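Local coordinates for protein cellulase IBT99 (Metagenomes, PDB 6WBT) that probably hydrolyses 6-phospho-alpha-glucosides in gut microorganisms, as a family 4 glycoside hydrolase that binds NAD and a manganese ion, at residues I33-L38 / V65-V70. Numbering follows the deposited sequence.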
# COMPACT_ATOMS: atom_id res chain seq x y z
N ILE A 33 -14.58 -43.61 4.73
CA ILE A 33 -13.78 -43.69 5.95
C ILE A 33 -13.10 -45.05 6.00
O ILE A 33 -13.75 -46.08 6.22
CB ILE A 33 -14.65 -43.46 7.19
CG1 ILE A 33 -15.33 -42.09 7.12
CG2 ILE A 33 -13.80 -43.56 8.45
CD1 ILE A 33 -16.28 -41.82 8.26
N LYS A 34 -11.78 -45.07 5.80
CA LYS A 34 -11.01 -46.29 6.00
C LYS A 34 -10.93 -46.63 7.49
O LYS A 34 -11.29 -47.73 7.91
CB LYS A 34 -9.62 -46.14 5.40
CG LYS A 34 -8.60 -47.15 5.93
CD LYS A 34 -7.19 -46.64 5.73
CE LYS A 34 -6.17 -47.49 6.47
NZ LYS A 34 -4.82 -46.86 6.46
N GLU A 35 -10.44 -45.68 8.29
CA GLU A 35 -10.35 -45.86 9.73
C GLU A 35 -10.66 -44.53 10.42
O GLU A 35 -10.46 -43.46 9.84
CB GLU A 35 -8.97 -46.35 10.17
CG GLU A 35 -8.68 -47.80 9.84
CD GLU A 35 -7.29 -48.22 10.28
OE1 GLU A 35 -7.18 -49.12 11.14
OE2 GLU A 35 -6.31 -47.64 9.77
N LEU A 36 -11.15 -44.62 11.65
CA LEU A 36 -11.40 -43.46 12.49
C LEU A 36 -10.44 -43.52 13.67
O LEU A 36 -10.45 -44.49 14.44
CB LEU A 36 -12.85 -43.42 12.98
CG LEU A 36 -13.29 -42.12 13.66
CD1 LEU A 36 -13.36 -40.98 12.66
CD2 LEU A 36 -14.63 -42.31 14.36
N TRP A 37 -9.60 -42.50 13.82
CA TRP A 37 -8.56 -42.47 14.83
C TRP A 37 -8.84 -41.38 15.85
O TRP A 37 -9.18 -40.25 15.48
CB TRP A 37 -7.18 -42.25 14.20
CG TRP A 37 -6.62 -43.49 13.56
CD1 TRP A 37 -6.92 -43.97 12.31
CD2 TRP A 37 -5.67 -44.40 14.13
NE1 TRP A 37 -6.21 -45.12 12.08
CE2 TRP A 37 -5.44 -45.41 13.17
CE3 TRP A 37 -5.00 -44.45 15.35
CZ2 TRP A 37 -4.56 -46.46 13.40
CZ3 TRP A 37 -4.13 -45.50 15.58
CH2 TRP A 37 -3.92 -46.49 14.61
N LEU A 38 -8.71 -41.72 17.13
CA LEU A 38 -8.85 -40.77 18.23
C LEU A 38 -7.48 -40.64 18.89
O LEU A 38 -6.99 -41.58 19.52
CB LEU A 38 -9.90 -41.24 19.23
CG LEU A 38 -11.33 -41.39 18.72
CD1 LEU A 38 -12.25 -41.83 19.84
CD2 LEU A 38 -11.83 -40.09 18.09
N VAL A 65 -14.38 -48.97 11.66
CA VAL A 65 -13.42 -49.40 12.66
C VAL A 65 -12.85 -48.19 13.37
O VAL A 65 -12.49 -47.18 12.74
CB VAL A 65 -12.31 -50.25 12.00
CG1 VAL A 65 -11.80 -49.58 10.73
CG2 VAL A 65 -11.16 -50.48 12.98
N LEU A 66 -12.77 -48.27 14.70
CA LEU A 66 -12.27 -47.18 15.53
C LEU A 66 -10.96 -47.58 16.18
O LEU A 66 -10.88 -48.63 16.84
CB LEU A 66 -13.29 -46.81 16.61
CG LEU A 66 -12.86 -45.74 17.61
CD1 LEU A 66 -12.68 -44.39 16.92
CD2 LEU A 66 -13.86 -45.63 18.76
N LYS A 67 -9.94 -46.75 16.01
CA LYS A 67 -8.63 -46.95 16.63
C LYS A 67 -8.36 -45.81 17.60
O LYS A 67 -8.56 -44.64 17.25
CB LYS A 67 -7.52 -47.03 15.58
CG LYS A 67 -7.79 -48.03 14.46
CD LYS A 67 -6.78 -49.17 14.47
CE LYS A 67 -6.94 -50.06 15.69
NZ LYS A 67 -6.01 -51.22 15.65
N VAL A 68 -7.92 -46.15 18.80
CA VAL A 68 -7.64 -45.17 19.85
C VAL A 68 -6.18 -45.33 20.25
O VAL A 68 -5.71 -46.45 20.48
CB VAL A 68 -8.57 -45.35 21.07
CG1 VAL A 68 -8.24 -44.33 22.14
CG2 VAL A 68 -10.02 -45.24 20.64
N THR A 69 -5.47 -44.20 20.34
CA THR A 69 -4.05 -44.24 20.67
C THR A 69 -3.64 -42.91 21.28
O THR A 69 -4.31 -41.89 21.12
CB THR A 69 -3.20 -44.54 19.44
OG1 THR A 69 -1.82 -44.59 19.82
CG2 THR A 69 -3.39 -43.47 18.39
N VAL A 70 -2.50 -42.94 21.98
CA VAL A 70 -1.83 -41.74 22.45
C VAL A 70 -0.47 -41.54 21.80
O VAL A 70 0.21 -40.56 22.11
CB VAL A 70 -1.68 -41.76 23.99
CG1 VAL A 70 -3.05 -41.73 24.66
CG2 VAL A 70 -0.88 -42.97 24.44
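Lys67 N donates to Leu36 O at 2.8 Å, in a nearly straight bond. Leu66 CA also approaches this oxygen with a CA-H...O contact. Lys67 O in turn accepts from Leu38 N at 2.9 Å. Leu36 N to Val65 O and Thr69 N to Leu38 O complete the parallel ladder. Beyond the backbone, the Lys67 and Trp37 side chains run side by side in the same direction. Trp37 CG stands anti to the carbonyl carbon (chi1 -77°), and chi2 of 82° turns a face of the indole to Lys67. Lys67 CB sits 3.4 Å from the centroid of the six-membered ring of Trp37, over that face, as a CH-pi contact. Thr69 CG2 meets the ring edge in plane, 3.5 Å from Trp37 CZ3. Glu35 OE2 lies at the edge too and takes a weak hydrogen bond from Trp37 NE1. An alanine in place of Trp37 would probably leave Lys67 CB and Thr69 CG2 without their aromatic partner and Glu35 OE2 without this donor. On the other sheet face, Leu66 CD1 packs 3.7 Å from Leu38 CG and 3.8 Å from Leu36 CD2. Helix 43-60 packs against Leu66, Val68 and Leu38 here. It connects the two strands in a beta-alpha-beta crossover, at the 66-69 edge of the Rossmann-type NAD-binding sheet.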